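Long-range contacts in hypoxanthine-guanine phosphoribosyltransferase (Thermus thermophilus, PDB 3ACC), which probably catalyses the Mg(2+)-dependent transfer of phosphoribose from 5-phospho-alpha-D-ribose 1-diphosphate to hypoxanthine or guanine, yielding IMP or GMP in purine salvage: residues G10-S15 / E150-Y155; E102-T107 / L132-R137; T110-L115 / V140-H145. All coordinates share one frame; numbering follows the deposited sequence.

Contact 1 (G10-S15 / E150-Y155). With 5GP (guanosine-5'-monophosphate), chain B.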
loop_
_atom_site.group_PDB
_atom_site.type_symbol
_atom_site.label_atom_id
_atom_site.label_comp_id
_atom_site.label_asym_id
_atom_site.label_seq_id
_atom_site.Cartn_x
_atom_site.Cartn_y
_atom_site.Cartn_z
ATOM N N GLY A 10 -21.062 -14.236 -2.969
ATOM C CA GLY A 10 -20.368 -15.409 -2.468
ATOM C C GLY A 10 -20.648 -15.654 -0.997
ATOM O O GLY A 10 -21.266 -14.820 -0.335
ATOM N N PRO A 11 -20.188 -16.787 -0.446
ATOM C CA PRO A 11 -20.412 -17.117 0.964
ATOM C C PRO A 11 -19.591 -16.333 1.984
ATOM O O PRO A 11 -19.924 -16.334 3.165
ATOM C CB PRO A 11 -20.118 -18.614 1.011
ATOM C CG PRO A 11 -19.020 -18.752 0.011
ATOM C CD PRO A 11 -19.503 -17.892 -1.139
ATOM N N VAL A 12 -18.528 -15.667 1.537
ATOM C CA VAL A 12 -17.665 -14.902 2.439
ATOM C C VAL A 12 -17.868 -13.391 2.329
ATOM O O VAL A 12 -17.742 -12.810 1.250
ATOM C CB VAL A 12 -16.175 -15.222 2.178
ATOM C CG1 VAL A 12 -15.291 -14.407 3.113
ATOM C CG2 VAL A 12 -15.923 -16.707 2.388
ATOM N N GLN A 13 -18.180 -12.764 3.460
ATOM C CA GLN A 13 -18.410 -11.326 3.515
ATOM C C GLN A 13 -17.839 -10.802 4.831
ATOM O O GLN A 13 -18.158 -11.315 5.908
ATOM C CB GLN A 13 -19.917 -11.021 3.469
ATOM C CG GLN A 13 -20.727 -11.738 2.380
ATOM C CD GLN A 13 -20.494 -11.188 0.982
ATOM O OE1 GLN A 13 -20.138 -10.019 0.811
ATOM N NE2 GLN A 13 -20.721 -12.026 -0.032
ATOM N N ILE A 14 -16.988 -9.785 4.755
ATOM C CA ILE A 14 -16.405 -9.213 5.966
ATOM C C ILE A 14 -16.371 -7.699 5.800
ATOM O O ILE A 14 -15.741 -7.181 4.879
ATOM C CB ILE A 14 -14.980 -9.758 6.216
ATOM C CG1 ILE A 14 -14.973 -11.282 6.045
ATOM C CG2 ILE A 14 -14.529 -9.415 7.630
ATOM C CD1 ILE A 14 -13.626 -11.931 6.264
ATOM N N SER A 15 -17.059 -7.000 6.697
ATOM C CA SER A 15 -17.160 -5.545 6.639
ATOM C C SER A 15 -15.880 -4.776 6.941
ATOM O O SER A 15 -14.972 -5.272 7.612
ATOM C CB SER A 15 -18.249 -5.067 7.595
ATOM O OG SER A 15 -17.807 -5.160 8.940
ATOM N N GLU A 150 -9.965 -16.835 9.431
ATOM C CA GLU A 150 -9.853 -18.119 8.750
ATOM C C GLU A 150 -11.218 -18.232 8.070
ATOM O O GLU A 150 -12.247 -18.002 8.710
ATOM C CB GLU A 150 -9.662 -19.255 9.760
ATOM C CG GLU A 150 -9.698 -20.653 9.146
ATOM C CD GLU A 150 -9.522 -21.740 10.186
ATOM O OE1 GLU A 150 -8.378 -21.962 10.643
ATOM O OE2 GLU A 150 -10.533 -22.367 10.557
ATOM N N ILE A 151 -11.234 -18.563 6.784
ATOM C CA ILE A 151 -12.495 -18.652 6.047
ATOM C C ILE A 151 -12.675 -19.956 5.277
ATOM O O ILE A 151 -11.727 -20.726 5.084
ATOM C CB ILE A 151 -12.619 -17.497 5.023
ATOM C CG1 ILE A 151 -11.464 -17.584 4.017
ATOM C CG2 ILE A 151 -12.618 -16.142 5.747
ATOM C CD1 ILE A 151 -11.514 -16.560 2.908
ATOM N N GLU A 152 -13.906 -20.192 4.832
ATOM C CA GLU A 152 -14.212 -21.381 4.051
ATOM C C GLU A 152 -13.645 -21.171 2.655
ATOM O O GLU A 152 -13.208 -20.071 2.308
ATOM C CB GLU A 152 -15.724 -21.597 3.958
ATOM C CG GLU A 152 -16.485 -20.460 3.292
ATOM C CD GLU A 152 -17.960 -20.784 3.095
ATOM O OE1 GLU A 152 -18.281 -21.639 2.237
ATOM O OE2 GLU A 152 -18.796 -20.188 3.810
ATOM N N ASP A 153 -13.660 -22.226 1.851
ATOM C CA ASP A 153 -13.145 -22.142 0.497
ATOM C C ASP A 153 -14.049 -21.303 -0.403
ATOM O O ASP A 153 -15.214 -21.645 -0.626
ATOM C CB ASP A 153 -12.983 -23.546 -0.083
ATOM C CG ASP A 153 -12.481 -23.527 -1.504
ATOM O OD1 ASP A 153 -11.810 -22.544 -1.880
ATOM O OD2 ASP A 153 -12.744 -24.498 -2.240
ATOM N N ALA A 154 -13.508 -20.199 -0.909
ATOM C CA ALA A 154 -14.255 -19.308 -1.793
ATOM C C ALA A 154 -13.302 -18.292 -2.403
ATOM O O ALA A 154 -12.252 -18.003 -1.832
ATOM C CB ALA A 154 -15.348 -18.585 -1.007
ATOM N N TYR A 155 -13.649 -17.758 -3.566
ATOM C CA TYR A 155 -12.789 -16.758 -4.176
ATOM C C TYR A 155 -13.255 -15.394 -3.698
ATOM O O TYR A 155 -14.310 -14.903 -4.104
ATOM C CB TYR A 155 -12.828 -16.822 -5.703
ATOM C CG TYR A 155 -11.797 -15.911 -6.346
ATOM C CD1 TYR A 155 -12.056 -14.551 -6.542
ATOM C CD2 TYR A 155 -10.544 -16.397 -6.712
ATOM C CE1 TYR A 155 -11.093 -13.703 -7.083
ATOM C CE2 TYR A 155 -9.570 -15.557 -7.252
ATOM C CZ TYR A 155 -9.852 -14.212 -7.434
ATOM O OH TYR A 155 -8.887 -13.376 -7.952
HETATM P P 5GP B . -1.418 -19.824 -2.668
HETATM O O1P 5GP B . -2.136 -20.977 -3.245
HETATM O O2P 5GP B . 0.109 -19.866 -3.146
HETATM O O3P 5GP B . -1.473 -19.893 -1.062
HETATM O "O5'" 5GP B . -2.160 -18.470 -3.166
HETATM C "C5'" 5GP B . -1.208 -17.412 -3.206
HETATM C "C4'" 5GP B . -1.838 -16.172 -3.846
HETATM O "O4'" 5GP B . -3.020 -16.538 -4.628
HETATM C "C3'" 5GP B . -2.364 -15.211 -2.766
HETATM O "O3'" 5GP B . -1.314 -14.382 -2.266
HETATM C "C2'" 5GP B . -3.401 -14.406 -3.550
HETATM O "O2'" 5GP B . -2.802 -13.327 -4.281
HETATM C "C1'" 5GP B . -4.003 -15.463 -4.502
HETATM N N9 5GP B . -5.315 -15.910 -4.003
HETATM C C8 5GP B . -5.621 -17.099 -3.384
HETATM N N7 5GP B . -6.894 -17.128 -3.080
HETATM C C5 5GP B . -7.473 -15.972 -3.482
HETATM C C6 5GP B . -8.800 -15.427 -3.429
HETATM O O6 5GP B . -9.719 -16.055 -2.924
HETATM N N1 5GP B . -9.016 -14.177 -3.958
HETATM C C2 5GP B . -7.980 -13.464 -4.528
HETATM N N2 5GP B . -8.214 -12.217 -5.049
HETATM N N3 5GP B . -6.754 -13.962 -4.578
HETATM C C4 5GP B . -6.464 -15.183 -4.079
#
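Val-12 meets three residues of 150-155 through its two methyl branches. CG2 packs on Ala-154 CB at 3.9 Å and slides past Glu-152 CG, the two side chains running in opposite directions. CG1, set anti to the backbone N (chi1 179°), turns to Ile-151, whose CG2 lies 4.1 Å from it. Glu-152 CG sits between its backbone N and carbonyl carbon (chi1 61°) with the chain extended beyond, which lays the carboxylate along Pro-11, OE2 3.5 Å from Pro-11 CB. Pro-11 CG rests 3.8 Å from Ala-154 CB. No hydrogen bond crosses; the join is van der Waals packing, apolar except where the Glu-152 carboxylate lies by the Pro-11 ring. Tyr-155 leaves the contact and lays one ring face over the guanine, with 5GP N1 3.5 Å above its centre. With an alanine in place of this tyrosine, the guanine is likely to lose the ring that covers it, and Asp-162 O the bond from the hydroxyl. Ala-154 O bonds Lys-134 NZ. The pairing joins the loop before helix 16-33 to the one between strands 146-150 and 156-157, with Val-12 and Ile-151 touching Val-156 and Pro-11 touching strand 174-175.

Contact 2 (E102-T107 / L132-R137). With 5GP (guanosine-5'-monophosphate), chain B.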
loop_
_atom_site.group_PDB
_atom_site.type_symbol
_atom_site.label_atom_id
_atom_site.label_comp_id
_atom_site.label_asym_id
_atom_site.label_seq_id
_atom_site.Cartn_x
_atom_site.Cartn_y
_atom_site.Cartn_z
ATOM N N GLU A 102 1.058 -10.846 4.094
ATOM C CA GLU A 102 0.375 -11.466 2.972
ATOM C C GLU A 102 -1.123 -11.149 2.946
ATOM O O GLU A 102 -1.700 -10.756 3.966
ATOM C CB GLU A 102 0.579 -12.980 3.069
ATOM C CG GLU A 102 0.080 -13.736 1.883
ATOM C CD GLU A 102 0.896 -13.445 0.654
ATOM O OE1 GLU A 102 2.018 -13.983 0.550
ATOM O OE2 GLU A 102 0.418 -12.671 -0.197
ATOM N N ASP A 103 -1.754 -11.319 1.784
ATOM C CA ASP A 103 -3.188 -11.065 1.682
ATOM C C ASP A 103 -3.997 -12.285 2.119
ATOM O O ASP A 103 -4.782 -12.217 3.065
ATOM C CB ASP A 103 -3.578 -10.642 0.254
ATOM C CG ASP A 103 -3.083 -11.603 -0.820
ATOM O OD1 ASP A 103 -2.363 -12.570 -0.499
ATOM O OD2 ASP A 103 -3.418 -11.378 -2.006
ATOM N N ILE A 104 -3.801 -13.409 1.444
ATOM C CA ILE A 104 -4.531 -14.616 1.793
ATOM C C ILE A 104 -3.724 -15.863 1.465
ATOM O O ILE A 104 -3.031 -15.914 0.450
ATOM C CB ILE A 104 -5.892 -14.662 1.055
ATOM C CG1 ILE A 104 -6.616 -15.972 1.370
ATOM C CG2 ILE A 104 -5.683 -14.489 -0.449
ATOM C CD1 ILE A 104 -8.056 -15.987 0.891
ATOM N N VAL A 105 -3.797 -16.856 2.344
ATOM C CA VAL A 105 -3.086 -18.110 2.144
ATOM C C VAL A 105 -4.074 -19.149 1.628
ATOM O O VAL A 105 -5.022 -19.519 2.323
ATOM C CB VAL A 105 -2.453 -18.604 3.457
ATOM C CG1 VAL A 105 -1.746 -19.952 3.230
ATOM C CG2 VAL A 105 -1.470 -17.547 3.983
ATOM N N ASP A 106 -3.852 -19.605 0.399
ATOM C CA ASP A 106 -4.724 -20.589 -0.234
ATOM C C ASP A 106 -4.096 -21.982 -0.127
ATOM O O ASP A 106 -4.255 -22.658 0.894
ATOM C CB ASP A 106 -4.952 -20.185 -1.694
ATOM C CG ASP A 106 -6.036 -20.998 -2.373
ATOM O OD1 ASP A 106 -6.901 -21.573 -1.675
ATOM O OD2 ASP A 106 -6.033 -21.043 -3.619
ATOM N N THR A 107 -3.380 -22.417 -1.159
ATOM C CA THR A 107 -2.743 -23.731 -1.104
ATOM C C THR A 107 -1.508 -23.647 -0.210
ATOM O O THR A 107 -1.067 -24.653 0.349
ATOM C CB THR A 107 -2.294 -24.227 -2.499
ATOM O OG1 THR A 107 -1.272 -23.364 -3.011
ATOM C CG2 THR A 107 -3.478 -24.257 -3.465
ATOM N N LEU A 132 -6.159 -13.253 5.469
ATOM C CA LEU A 132 -7.037 -14.409 5.352
ATOM C C LEU A 132 -6.337 -15.744 5.111
ATOM O O LEU A 132 -5.183 -15.792 4.675
ATOM C CB LEU A 132 -8.019 -14.173 4.205
ATOM C CG LEU A 132 -8.838 -12.879 4.248
ATOM C CD1 LEU A 132 -9.497 -12.645 2.890
ATOM C CD2 LEU A 132 -9.880 -12.972 5.356
ATOM N N SER A 133 -7.062 -16.827 5.382
ATOM C CA SER A 133 -6.551 -18.177 5.172
ATOM C C SER A 133 -7.687 -19.171 4.897
ATOM O O SER A 133 -8.701 -19.187 5.601
ATOM C CB SER A 133 -5.742 -18.636 6.387
ATOM O OG SER A 133 -5.242 -19.949 6.193
ATOM N N LYS A 134 -7.516 -19.979 3.855
ATOM C CA LYS A 134 -8.496 -20.999 3.476
ATOM C C LYS A 134 -7.819 -22.359 3.683
ATOM O O LYS A 134 -7.448 -23.035 2.727
ATOM C CB LYS A 134 -8.910 -20.815 2.006
ATOM C CG LYS A 134 -9.595 -19.476 1.725
ATOM C CD LYS A 134 -9.962 -19.283 0.248
ATOM C CE LYS A 134 -8.724 -19.175 -0.643
ATOM N NZ LYS A 134 -9.087 -18.870 -2.060
ATOM N N PRO A 135 -7.662 -22.778 4.948
ATOM C CA PRO A 135 -7.019 -24.048 5.299
ATOM C C PRO A 135 -7.549 -25.327 4.650
ATOM O O PRO A 135 -6.823 -26.321 4.576
ATOM C CB PRO A 135 -7.117 -24.075 6.825
ATOM C CG PRO A 135 -8.394 -23.345 7.086
ATOM C CD PRO A 135 -8.294 -22.168 6.134
ATOM N N SER A 136 -8.790 -25.316 4.171
ATOM C CA SER A 136 -9.334 -26.515 3.536
ATOM C C SER A 136 -8.651 -26.743 2.197
ATOM O O SER A 136 -8.700 -27.837 1.640
ATOM C CB SER A 136 -10.854 -26.395 3.335
ATOM O OG SER A 136 -11.204 -25.316 2.492
ATOM N N ARG A 137 -7.999 -25.696 1.701
ATOM C CA ARG A 137 -7.297 -25.730 0.425
ATOM C C ARG A 137 -5.792 -25.946 0.599
ATOM O O ARG A 137 -5.064 -26.094 -0.380
ATOM C CB ARG A 137 -7.534 -24.406 -0.309
ATOM C CG ARG A 137 -8.961 -24.204 -0.810
ATOM C CD ARG A 137 -9.067 -24.613 -2.272
ATOM N NE ARG A 137 -8.118 -23.857 -3.089
ATOM C CZ ARG A 137 -7.894 -24.071 -4.381
ATOM N NH1 ARG A 137 -8.551 -25.029 -5.022
ATOM N NH2 ARG A 137 -7.009 -23.326 -5.034
HETATM P P 5GP B . -1.418 -19.824 -2.668
HETATM O O1P 5GP B . -2.136 -20.977 -3.245
HETATM O O2P 5GP B . 0.109 -19.866 -3.146
HETATM O O3P 5GP B . -1.473 -19.893 -1.062
HETATM O "O5'" 5GP B . -2.160 -18.470 -3.166
HETATM C "C5'" 5GP B . -1.208 -17.412 -3.206
HETATM C "C4'" 5GP B . -1.838 -16.172 -3.846
HETATM O "O4'" 5GP B . -3.020 -16.538 -4.628
HETATM C "C3'" 5GP B . -2.364 -15.211 -2.766
HETATM O "O3'" 5GP B . -1.314 -14.382 -2.266
HETATM C "C2'" 5GP B . -3.401 -14.406 -3.550
HETATM O "O2'" 5GP B . -2.802 -13.327 -4.281
HETATM C "C1'" 5GP B . -4.003 -15.463 -4.502
HETATM N N9 5GP B . -5.315 -15.910 -4.003
HETATM C C8 5GP B . -5.621 -17.099 -3.384
HETATM N N7 5GP B . -6.894 -17.128 -3.080
HETATM C C5 5GP B . -7.473 -15.972 -3.482
HETATM C C6 5GP B . -8.800 -15.427 -3.429
HETATM O O6 5GP B . -9.719 -16.055 -2.924
HETATM N N1 5GP B . -9.016 -14.177 -3.958
HETATM C C2 5GP B . -7.980 -13.464 -4.528
HETATM N N2 5GP B . -8.214 -12.217 -5.049
HETATM N N3 5GP B . -6.754 -13.962 -4.578
HETATM C C4 5GP B . -6.464 -15.183 -4.079
HETATM O O HOH W 1 -8.176 -19.251 -4.994
#
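Arg-137 grips the carboxylate of Asp-106 side-on with two nitrogens: NE donates to OD1 and NH2 to OD2, both at 2.9 Å. The bonds are nearly straight, both oxygens are met on their syn sides, somewhat out of the carboxylate plane, and the two planes lie 17° apart, which limits rotation of the acid. Lys-134 makes a longer salt bridge, NZ to Asp-106 OD1 at 3.5 Å, and gives its ammonium mainly to the ligand, donating to 5GP N7 and O6, each 3.0 Å from NZ. A bend at chi3 (-66°) in an otherwise extended chain brings it there. Asp-106 N and Thr-107 N bond phosphate oxygens O3P and O1P, and Thr-107 OG1 also donates to O1P. Asp-103 takes the two ribose hydroxyls, one on each carboxylate oxygen. Beneath these groups, parallel strands 104-105 and 132-133 are joined by Leu-132 N to Asp-103 O, Val-105 N to Leu-132 O, and Lys-134 N to Val-105 O (3.0 Å). Ile-104 packs CG1 on Leu-132 CB at 3.6 Å and lays CD1 against Lys-134 CE, while its CG2 touches the base. With Glu-102 and Asp-103 at the ribose and Asp-106 and Thr-107 at the phosphate, 102-107 belongs to the nucleotide-binding loop of type I phosphoribosyltransferases. Strand 104-105 is outermost on this side of the chain's parallel sheet; 132-133 lies between it and 146-150, and helix 109-120 follows.

Contact 3 (T110-L115 / V140-H145). With 5GP (guanosine-5'-monophosphate), chain B.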
loop_
_atom_site.group_PDB
_atom_site.type_symbol
_atom_site.label_atom_id
_atom_site.label_comp_id
_atom_site.label_asym_id
_atom_site.label_seq_id
_atom_site.Cartn_x
_atom_site.Cartn_y
_atom_site.Cartn_z
ATOM N N THR A 110 2.807 -20.430 -2.634
ATOM C CA THR A 110 3.514 -19.157 -2.750
ATOM C C THR A 110 4.249 -18.769 -1.468
ATOM O O THR A 110 5.433 -18.439 -1.502
ATOM C CB THR A 110 2.555 -18.018 -3.135
ATOM O OG1 THR A 110 1.950 -18.309 -4.401
ATOM C CG2 THR A 110 3.307 -16.703 -3.237
ATOM N N LEU A 111 3.552 -18.814 -0.339
ATOM C CA LEU A 111 4.169 -18.463 0.930
ATOM C C LEU A 111 5.315 -19.413 1.255
ATOM O O LEU A 111 6.315 -19.004 1.842
ATOM C CB LEU A 111 3.134 -18.494 2.059
ATOM C CG LEU A 111 3.668 -18.137 3.449
ATOM C CD1 LEU A 111 4.357 -16.774 3.414
ATOM C CD2 LEU A 111 2.515 -18.127 4.444
ATOM N N SER A 112 5.169 -20.678 0.872
ATOM C CA SER A 112 6.207 -21.674 1.126
ATOM C C SER A 112 7.497 -21.306 0.395
ATOM O O SER A 112 8.589 -21.391 0.966
ATOM C CB SER A 112 5.751 -23.057 0.667
ATOM O OG SER A 112 6.737 -24.028 0.967
ATOM N N TYR A 113 7.368 -20.911 -0.871
ATOM C CA TYR A 113 8.533 -20.518 -1.663
ATOM C C TYR A 113 9.180 -19.271 -1.078
ATOM O O TYR A 113 10.394 -19.206 -0.932
ATOM C CB TYR A 113 8.143 -20.236 -3.117
ATOM C CG TYR A 113 7.932 -21.468 -3.972
ATOM C CD1 TYR A 113 8.828 -22.537 -3.925
ATOM C CD2 TYR A 113 6.864 -21.543 -4.867
ATOM C CE1 TYR A 113 8.668 -23.650 -4.750
ATOM C CE2 TYR A 113 6.696 -22.650 -5.697
ATOM C CZ TYR A 113 7.601 -23.700 -5.634
ATOM O OH TYR A 113 7.440 -24.796 -6.453
ATOM N N LEU A 114 8.355 -18.288 -0.736
ATOM C CA LEU A 114 8.844 -17.037 -0.173
ATOM C C LEU A 114 9.614 -17.234 1.128
ATOM O O LEU A 114 10.682 -16.643 1.322
ATOM C CB LEU A 114 7.677 -16.077 0.052
ATOM C CG LEU A 114 8.011 -14.732 0.697
ATOM C CD1 LEU A 114 9.150 -14.047 -0.070
ATOM C CD2 LEU A 114 6.752 -13.863 0.710
ATOM N N LEU A 115 9.081 -18.061 2.023
ATOM C CA LEU A 115 9.762 -18.313 3.288
ATOM C C LEU A 115 11.129 -18.955 3.048
ATOM O O LEU A 115 12.103 -18.600 3.707
ATOM C CB LEU A 115 8.900 -19.202 4.189
ATOM C CG LEU A 115 7.592 -18.555 4.665
ATOM C CD1 LEU A 115 6.787 -19.545 5.487
ATOM C CD2 LEU A 115 7.909 -17.302 5.489
ATOM N N VAL A 140 0.412 -27.324 1.418
ATOM C CA VAL A 140 1.729 -27.219 2.021
ATOM C C VAL A 140 1.557 -26.468 3.332
ATOM O O VAL A 140 1.097 -25.329 3.345
ATOM C CB VAL A 140 2.705 -26.431 1.125
ATOM C CG1 VAL A 140 4.103 -26.478 1.724
ATOM C CG2 VAL A 140 2.708 -27.009 -0.279
ATOM N N GLU A 141 1.926 -27.108 4.432
ATOM C CA GLU A 141 1.787 -26.498 5.745
ATOM C C GLU A 141 2.746 -25.330 5.947
ATOM O O GLU A 141 3.963 -25.512 6.014
ATOM C CB GLU A 141 2.013 -27.551 6.834
ATOM C CG GLU A 141 1.563 -27.123 8.217
ATOM C CD GLU A 141 0.123 -26.635 8.233
ATOM O OE1 GLU A 141 -0.741 -27.298 7.621
ATOM O OE2 GLU A 141 -0.143 -25.593 8.866
ATOM N N VAL A 142 2.185 -24.128 6.030
ATOM C CA VAL A 142 2.970 -22.920 6.242
ATOM C C VAL A 142 2.464 -22.193 7.482
ATOM O O VAL A 142 1.280 -22.245 7.815
ATOM C CB VAL A 142 2.904 -21.978 5.027
ATOM C CG1 VAL A 142 3.778 -22.527 3.898
ATOM C CG2 VAL A 142 1.467 -21.833 4.559
ATOM N N PRO A 143 3.363 -21.508 8.190
ATOM C CA PRO A 143 2.963 -20.790 9.397
ATOM C C PRO A 143 2.302 -19.437 9.191
ATOM O O PRO A 143 2.648 -18.689 8.275
ATOM C CB PRO A 143 4.276 -20.659 10.162
ATOM C CG PRO A 143 5.275 -20.454 9.048
ATOM C CD PRO A 143 4.829 -21.468 8.001
ATOM N N ILE A 144 1.324 -19.146 10.044
ATOM C CA ILE A 144 0.653 -17.857 10.034
ATOM C C ILE A 144 0.556 -17.468 11.503
ATOM O O ILE A 144 -0.313 -17.951 12.223
ATOM C CB ILE A 144 -0.762 -17.917 9.434
ATOM C CG1 ILE A 144 -0.717 -18.491 8.017
ATOM C CG2 ILE A 144 -1.345 -16.507 9.388
ATOM C CD1 ILE A 144 -2.039 -18.396 7.289
ATOM N N HIS A 145 1.455 -16.601 11.952
ATOM C CA HIS A 145 1.466 -16.192 13.352
ATOM C C HIS A 145 0.446 -15.115 13.690
ATOM O O HIS A 145 0.039 -14.978 14.840
ATOM C CB HIS A 145 2.863 -15.704 13.739
ATOM C CG HIS A 145 3.955 -16.650 13.351
ATOM N ND1 HIS A 145 4.381 -16.799 12.049
ATOM C CD2 HIS A 145 4.686 -17.519 14.090
ATOM C CE1 HIS A 145 5.327 -17.722 12.002
ATOM N NE2 HIS A 145 5.530 -18.175 13.227
HETATM P P 5GP B . -1.418 -19.824 -2.668
HETATM O O1P 5GP B . -2.136 -20.977 -3.245
HETATM O O2P 5GP B . 0.109 -19.866 -3.146
HETATM O O3P 5GP B . -1.473 -19.893 -1.062
HETATM O "O5'" 5GP B . -2.160 -18.470 -3.166
HETATM C "C5'" 5GP B . -1.208 -17.412 -3.206
HETATM C "C4'" 5GP B . -1.838 -16.172 -3.846
HETATM O "O4'" 5GP B . -3.020 -16.538 -4.628
HETATM C "C3'" 5GP B . -2.364 -15.211 -2.766
HETATM O "O3'" 5GP B . -1.314 -14.382 -2.266
HETATM C "C2'" 5GP B . -3.401 -14.406 -3.550
HETATM O "O2'" 5GP B . -2.802 -13.327 -4.281
HETATM C "C1'" 5GP B . -4.003 -15.463 -4.502
HETATM N N9 5GP B . -5.315 -15.910 -4.003
HETATM C C8 5GP B . -5.621 -17.099 -3.384
HETATM N N7 5GP B . -6.894 -17.128 -3.080
HETATM C C5 5GP B . -7.473 -15.972 -3.482
HETATM C C6 5GP B . -8.800 -15.427 -3.429
HETATM O O6 5GP B . -9.719 -16.055 -2.924
HETATM N N1 5GP B . -9.016 -14.177 -3.958
HETATM C C2 5GP B . -7.980 -13.464 -4.528
HETATM N N2 5GP B . -8.214 -12.217 -5.049
HETATM N N3 5GP B . -6.754 -13.962 -4.578
HETATM C C4 5GP B . -6.464 -15.183 -4.079
#
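Apolar packing of a helix against a loop defines this contact: one side of helix 109-120 lies on the segment 140-145, which leads into strand 146-150. No hydrogen bond crosses, and the helix takes part through Leu-111, Ser-112 and Leu-115, spaced so that they share one helical face. Val-142 is the central piece. Its CG1, anti to the carbonyl carbon (chi1 -75°), reaches the helix backbone at Ser-112 CA, 3.8 Å away, while CG2 goes to Leu-111 CD2 at 3.9 Å. Thus its two methyls straddle adjacent residues of the helix. The same leucine methyl also approaches Pro-143 O. One turn on, Leu-115 CD1 comes end-on to the Pro-143 ring, 3.7 Å from its CD. Towards the start of the loop, Val-140 CG1 lies 3.7 Å from Ser-112 OG and also near its CB, a van der Waals approach to the serine. Leu-111 and Val-142 both reach Val-105, and Leu-115 touches Val-126 and Val-128, so the packing continues onto strands 104-105 and 125-130. At the first turn Thr-110 points away from the loop and serves the ligand: its N donates to 5GP O2P at 2.8 Å (159°), and OG1 donates to the same oxygen. Phosphate held by a loop and the first turn of the following helix is the hallmark of the type I phosphoribosyltransferase 5'-phosphate site.

Overall arrangement
From the N terminus, the chain passes through 10-15 and meets it again at 150-155, so contact 1 closes the longest loop, enclosing helix 16-33, all but the last residue of the seven-stranded parallel sheet and both segments of each other contact. Within that loop contacts 2 and 3 cross: 102-107 is followed by 110-115, then 132-137, then 140-145, so strand 104-105 and helix 109-120, which follow each other, are joined to strand 132-133 and the loop after it in turn. Contacts 1 and 2 touch, Ile-151 N lying 2.9 Å from Ser-133 O, as do contacts 2 and 3 through Val-105 and Ile-144. Contacts 1 and 3 stay about 8 Å apart at their nearest atoms, yet all three meet GMP.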